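Local coordinates for protein KLLA0C04147p (Kluyveromyces lactis, PDB 5H2D) that binds ergosterol in the pocket of its C-terminal oxysterol-binding domain and probably transfers sterols between membranes, at residues H343-L348 and T353-D358; G417-Q422 and H426-E431. All coordinates share one frame; numbering follows the deposited sequence.

Contact 1: residues H343-L348 and T353-D358; sequences HLLPWL and TRLRPD
Leu344 lays its CD2 methyl over one face of the Arg354 guanidinium, offset toward the rim. The same methyl stands 3.4 Å from Arg354 NE. The two side chains cross at about a right angle. With chi1 at 178°, Leu344 swings CG away from its own backbone N and beside the carbonyl carbon, while Arg354 is stretched out from CG to NE, which carries its flat end under that methyl. Leu348 also crosses Arg354 at about a right angle: its CD1 rests 4.1 Å from the aliphatic Arg354 CD. Its CD2 lies 4.1 Å from Arg354 NH1, in an oblique approach to the guanidinium. The remaining contacts are purely apolar. Leu345 and Leu355 meet methyl to methyl, CD2 to CD2 at 4.0 Å. Leu348 CD1 adds a looser touch on Leu355 CG at 4.4 Å. The polar end of buried Arg354 is held by partners outside the two segments: NH1 by a salt bridge to Asp352, the residue before Thr353, and NH2 by donating to Glu130 O, bonds that would help hold the guanidinium in place under Leu344. Farther along, Arg356 grips Asp358 side-on, NE to OD1 (2.7 Å) and NH2 to OD2, across the start of helix 357-363, for which Arg356 is the N-cap residue. The contact joins residues in and beside two short 3-10 turns, 345-347 and 353-355, in the oxysterol-binding domain, linking successive turns of the connection between helices 332-337 and 357-363. Strand 128-133 flanks both segments, Glu130 against Leu344 and Leu348, and Phe129 against Thr353 and Arg354. Arg423 of helix 419-424 lies against Leu344 and Trp347, and helix 367-390 packs on Pro357 and Asp358.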
# COMPACT_ATOMS: atom_id res chain seq x y z
N HIS A 343 -6.10 -8.44 -22.32
CA HIS A 343 -4.88 -9.21 -22.54
C HIS A 343 -4.26 -9.74 -21.26
O HIS A 343 -3.39 -10.60 -21.32
CB HIS A 343 -3.84 -8.36 -23.28
CG HIS A 343 -4.19 -8.11 -24.71
ND1 HIS A 343 -4.75 -6.93 -25.14
CD2 HIS A 343 -4.08 -8.89 -25.81
CE1 HIS A 343 -4.96 -6.99 -26.44
NE2 HIS A 343 -4.56 -8.17 -26.87
N LEU A 344 -4.70 -9.24 -20.10
CA LEU A 344 -4.17 -9.70 -18.82
C LEU A 344 -4.87 -10.96 -18.33
O LEU A 344 -4.21 -11.87 -17.81
CB LEU A 344 -4.30 -8.58 -17.78
CG LEU A 344 -3.81 -8.95 -16.39
CD1 LEU A 344 -2.34 -9.30 -16.40
CD2 LEU A 344 -4.07 -7.79 -15.44
N LEU A 345 -6.19 -11.03 -18.49
CA LEU A 345 -6.97 -12.12 -17.90
C LEU A 345 -6.40 -13.52 -18.17
O LEU A 345 -6.38 -14.33 -17.23
CB LEU A 345 -8.43 -12.04 -18.36
CG LEU A 345 -9.20 -10.80 -17.92
CD1 LEU A 345 -10.61 -10.79 -18.49
CD2 LEU A 345 -9.25 -10.74 -16.40
N PRO A 346 -5.95 -13.87 -19.38
CA PRO A 346 -5.48 -15.25 -19.60
C PRO A 346 -4.25 -15.62 -18.78
O PRO A 346 -4.02 -16.82 -18.56
CB PRO A 346 -5.17 -15.28 -21.10
CG PRO A 346 -5.98 -14.15 -21.69
CD PRO A 346 -5.92 -13.08 -20.62
N TRP A 347 -3.49 -14.63 -18.29
CA TRP A 347 -2.29 -14.89 -17.50
C TRP A 347 -2.58 -15.14 -16.02
O TRP A 347 -1.74 -15.71 -15.33
CB TRP A 347 -1.33 -13.70 -17.60
CG TRP A 347 -0.82 -13.47 -18.99
CD1 TRP A 347 -1.35 -12.64 -19.94
CD2 TRP A 347 0.32 -14.10 -19.59
NE1 TRP A 347 -0.60 -12.72 -21.10
CE2 TRP A 347 0.42 -13.61 -20.91
CE3 TRP A 347 1.25 -15.05 -19.14
CZ2 TRP A 347 1.43 -14.02 -21.78
CZ3 TRP A 347 2.25 -15.45 -20.01
CH2 TRP A 347 2.33 -14.94 -21.31
N LEU A 348 -3.74 -14.71 -15.53
CA LEU A 348 -3.94 -14.66 -14.10
C LEU A 348 -4.18 -16.04 -13.49
O LEU A 348 -4.79 -16.91 -14.11
CB LEU A 348 -5.14 -13.78 -13.77
CG LEU A 348 -5.03 -12.32 -14.19
CD1 LEU A 348 -6.37 -11.62 -13.95
CD2 LEU A 348 -3.91 -11.60 -13.44
N THR A 353 -7.56 -11.02 -7.53
CA THR A 353 -8.68 -10.16 -7.13
C THR A 353 -9.53 -9.69 -8.30
O THR A 353 -10.75 -9.51 -8.14
CB THR A 353 -8.13 -8.94 -6.37
OG1 THR A 353 -7.39 -9.40 -5.23
CG2 THR A 353 -9.29 -8.00 -5.91
N ARG A 354 -8.93 -9.47 -9.48
CA ARG A 354 -9.73 -9.04 -10.63
C ARG A 354 -10.84 -10.03 -10.95
O ARG A 354 -11.87 -9.65 -11.53
CB ARG A 354 -8.85 -8.84 -11.86
CG ARG A 354 -7.92 -7.66 -11.73
CD ARG A 354 -6.92 -7.71 -12.86
NE ARG A 354 -5.87 -6.71 -12.75
CZ ARG A 354 -4.74 -6.90 -12.10
NH1 ARG A 354 -4.52 -8.05 -11.49
NH2 ARG A 354 -3.81 -5.95 -12.08
N LEU A 355 -10.66 -11.30 -10.58
CA LEU A 355 -11.65 -12.33 -10.86
C LEU A 355 -12.64 -12.51 -9.72
O LEU A 355 -13.54 -13.36 -9.83
CB LEU A 355 -10.96 -13.67 -11.14
CG LEU A 355 -9.93 -13.60 -12.25
CD1 LEU A 355 -9.19 -14.92 -12.43
CD2 LEU A 355 -10.59 -13.16 -13.55
N ARG A 356 -12.50 -11.76 -8.64
CA ARG A 356 -13.37 -11.93 -7.49
C ARG A 356 -14.78 -11.43 -7.80
O ARG A 356 -14.95 -10.25 -8.11
CB ARG A 356 -12.79 -11.23 -6.26
CG ARG A 356 -13.59 -11.56 -5.05
CD ARG A 356 -13.06 -10.97 -3.77
NE ARG A 356 -14.08 -11.19 -2.75
CZ ARG A 356 -13.88 -11.18 -1.44
NH1 ARG A 356 -12.66 -10.97 -0.94
NH2 ARG A 356 -14.91 -11.39 -0.63
N PRO A 357 -15.81 -12.29 -7.75
CA PRO A 357 -17.10 -11.94 -8.37
C PRO A 357 -17.98 -11.01 -7.56
O PRO A 357 -18.75 -10.24 -8.15
CB PRO A 357 -17.77 -13.32 -8.56
CG PRO A 357 -17.16 -14.19 -7.52
CD PRO A 357 -15.72 -13.72 -7.42
N ASP A 358 -17.93 -11.08 -6.22
CA ASP A 358 -18.71 -10.12 -5.44
C ASP A 358 -18.13 -8.72 -5.58
O ASP A 358 -18.87 -7.74 -5.76
CB ASP A 358 -18.82 -10.54 -3.97
CG ASP A 358 -17.49 -10.93 -3.33
OD1 ASP A 358 -16.49 -11.17 -4.04
OD2 ASP A 358 -17.48 -11.03 -2.08

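Contact 2: residues G417-Q422 and H426-E431; sequences GEYWKQ and HKLADE
Gln422 O accepts the amide of Lys427, the N to O distance being 2.9 Å and the N-H...O angle 160°. Lys427 CB stands 3.5 Å from the same oxygen, although the rest of that side chain leads away. This bond, together with His426 N to Arg423 O, makes a Schellman motif that ends helix 419-424, with His426 at positive phi as the C-prime residue. Beyond it the chain folds back, and a type I beta turn from Leu428 to Glu431 follows. Leu428 reaches toward the helix with both methyls: CD2 lies 4.0 Å from Gln422 CB, and CD1 lies 4.0 Å from Tyr419 CE1, approaching the ring obliquely. A chi1 of 175° turns the Tyr419 ring away from its own amide nitrogen and toward that methyl. Its hydroxyl is hydrogen-bonded to Glu130, and its ring stacks with Phe141 and meets Trp399 edge-to-face. Gln422 OE1 comes within 3.5 Å of Glu431 OE1, the side chains crossing at about a right angle, while Glu431 OE2 forms a salt bridge with Arg398 NE.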
# COMPACT_ATOMS: atom_id res chain seq x y z
N GLY A 417 9.66 -16.82 -4.91
CA GLY A 417 10.29 -16.59 -6.20
C GLY A 417 9.69 -17.34 -7.37
O GLY A 417 10.24 -17.27 -8.47
N GLU A 418 8.56 -18.02 -7.18
CA GLU A 418 8.00 -18.89 -8.21
C GLU A 418 6.88 -18.27 -9.01
O GLU A 418 6.62 -18.71 -10.14
CB GLU A 418 7.48 -20.18 -7.57
CG GLU A 418 8.52 -20.91 -6.78
CD GLU A 418 8.78 -22.27 -7.35
OE1 GLU A 418 7.87 -23.13 -7.25
OE2 GLU A 418 9.89 -22.47 -7.90
N TYR A 419 6.17 -17.28 -8.47
CA TYR A 419 4.90 -16.86 -9.06
C TYR A 419 5.08 -16.41 -10.51
O TYR A 419 4.34 -16.84 -11.40
CB TYR A 419 4.28 -15.75 -8.23
CG TYR A 419 3.02 -15.18 -8.85
CD1 TYR A 419 1.81 -15.85 -8.72
CD2 TYR A 419 3.04 -13.97 -9.57
CE1 TYR A 419 0.64 -15.34 -9.28
CE2 TYR A 419 1.86 -13.45 -10.13
CZ TYR A 419 0.67 -14.15 -9.97
OH TYR A 419 -0.51 -13.66 -10.49
N TRP A 420 6.03 -15.51 -10.76
CA TRP A 420 6.12 -14.91 -12.09
C TRP A 420 6.61 -15.92 -13.12
O TRP A 420 6.15 -15.91 -14.26
CB TRP A 420 7.00 -13.66 -12.05
CG TRP A 420 6.41 -12.58 -11.17
CD1 TRP A 420 6.75 -12.29 -9.88
CD2 TRP A 420 5.35 -11.68 -11.53
NE1 TRP A 420 5.98 -11.25 -9.41
CE2 TRP A 420 5.11 -10.85 -10.40
CE3 TRP A 420 4.59 -11.47 -12.69
CZ2 TRP A 420 4.16 -9.84 -10.40
CZ3 TRP A 420 3.63 -10.46 -12.69
CH2 TRP A 420 3.42 -9.66 -11.54
N LYS A 421 7.53 -16.82 -12.73
CA LYS A 421 7.98 -17.85 -13.67
C LYS A 421 6.85 -18.82 -13.99
O LYS A 421 6.63 -19.15 -15.16
CB LYS A 421 9.18 -18.60 -13.08
CG LYS A 421 10.32 -17.69 -12.70
CD LYS A 421 11.58 -18.46 -12.33
CE LYS A 421 11.33 -19.42 -11.19
NZ LYS A 421 12.61 -20.02 -10.71
N GLN A 422 6.13 -19.29 -12.98
CA GLN A 422 5.02 -20.20 -13.25
C GLN A 422 3.94 -19.51 -14.05
O GLN A 422 3.28 -20.14 -14.88
CB GLN A 422 4.46 -20.76 -11.94
CG GLN A 422 5.49 -21.51 -11.12
CD GLN A 422 4.88 -22.36 -10.03
OE1 GLN A 422 3.66 -22.57 -10.00
NE2 GLN A 422 5.72 -22.86 -9.13
N HIS A 426 2.49 -20.52 -17.94
CA HIS A 426 1.09 -20.92 -18.04
C HIS A 426 0.76 -22.09 -17.12
O HIS A 426 0.01 -23.00 -17.49
CB HIS A 426 0.73 -21.23 -19.49
CG HIS A 426 1.08 -20.13 -20.43
ND1 HIS A 426 2.14 -20.22 -21.32
CD2 HIS A 426 0.56 -18.89 -20.59
CE1 HIS A 426 2.23 -19.09 -22.00
NE2 HIS A 426 1.28 -18.27 -21.57
N LYS A 427 1.31 -22.06 -15.90
CA LYS A 427 1.18 -23.15 -14.95
C LYS A 427 0.27 -22.81 -13.78
O LYS A 427 0.32 -23.50 -12.75
CB LYS A 427 2.55 -23.58 -14.44
CG LYS A 427 3.44 -24.21 -15.50
CD LYS A 427 2.84 -25.52 -15.99
CE LYS A 427 3.80 -26.30 -16.87
NZ LYS A 427 3.22 -27.63 -17.25
N LEU A 428 -0.58 -21.79 -13.90
CA LEU A 428 -1.36 -21.33 -12.76
C LEU A 428 -2.81 -21.82 -12.75
O LEU A 428 -3.52 -21.58 -11.76
CB LEU A 428 -1.35 -19.80 -12.71
CG LEU A 428 0.00 -19.11 -12.54
CD1 LEU A 428 -0.18 -17.60 -12.50
CD2 LEU A 428 0.67 -19.63 -11.27
N ALA A 429 -3.26 -22.52 -13.79
CA ALA A 429 -4.69 -22.74 -13.96
C ALA A 429 -5.32 -23.47 -12.78
O ALA A 429 -6.52 -23.31 -12.53
CB ALA A 429 -4.96 -23.51 -15.25
N ASP A 430 -4.56 -24.28 -12.05
CA ASP A 430 -5.10 -24.98 -10.90
C ASP A 430 -4.48 -24.53 -9.58
O ASP A 430 -4.47 -25.27 -8.60
CB ASP A 430 -4.95 -26.49 -11.07
CG ASP A 430 -6.25 -27.17 -11.51
OD1 ASP A 430 -7.33 -26.68 -11.13
OD2 ASP A 430 -6.18 -28.18 -12.24
N GLU A 431 -3.96 -23.29 -9.55
CA GLU A 431 -3.37 -22.73 -8.33
C GLU A 431 -4.44 -21.98 -7.54
O GLU A 431 -4.46 -20.75 -7.46
CB GLU A 431 -2.19 -21.83 -8.68
CG GLU A 431 -0.97 -22.55 -9.23
CD GLU A 431 -0.24 -23.37 -8.19
OE1 GLU A 431 0.79 -24.00 -8.53
OE2 GLU A 431 -0.67 -23.39 -7.02

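Overall arrangement
Contact 1 closes before contact 2 opens along the chain, yet their centres are only 14 Å apart and they touch directly. Trp347 CZ3 lies 3.4 Å from His426 NE2, the two rings meeting with planes at about 30°, and Trp347 O lies 3.7 Å from Leu428 CD1. Glu130 on strand 128-133 is shared: its backbone oxygen receives Arg354 of contact 1 and its carboxylate binds the Tyr419 hydroxyl of contact 2. Both contacts are centred on the same side of the chain's centre, about 20 and 23 Å from it. The residues lining the ergosterol pocket fall between 57 and 220, so neither contact contributes to it.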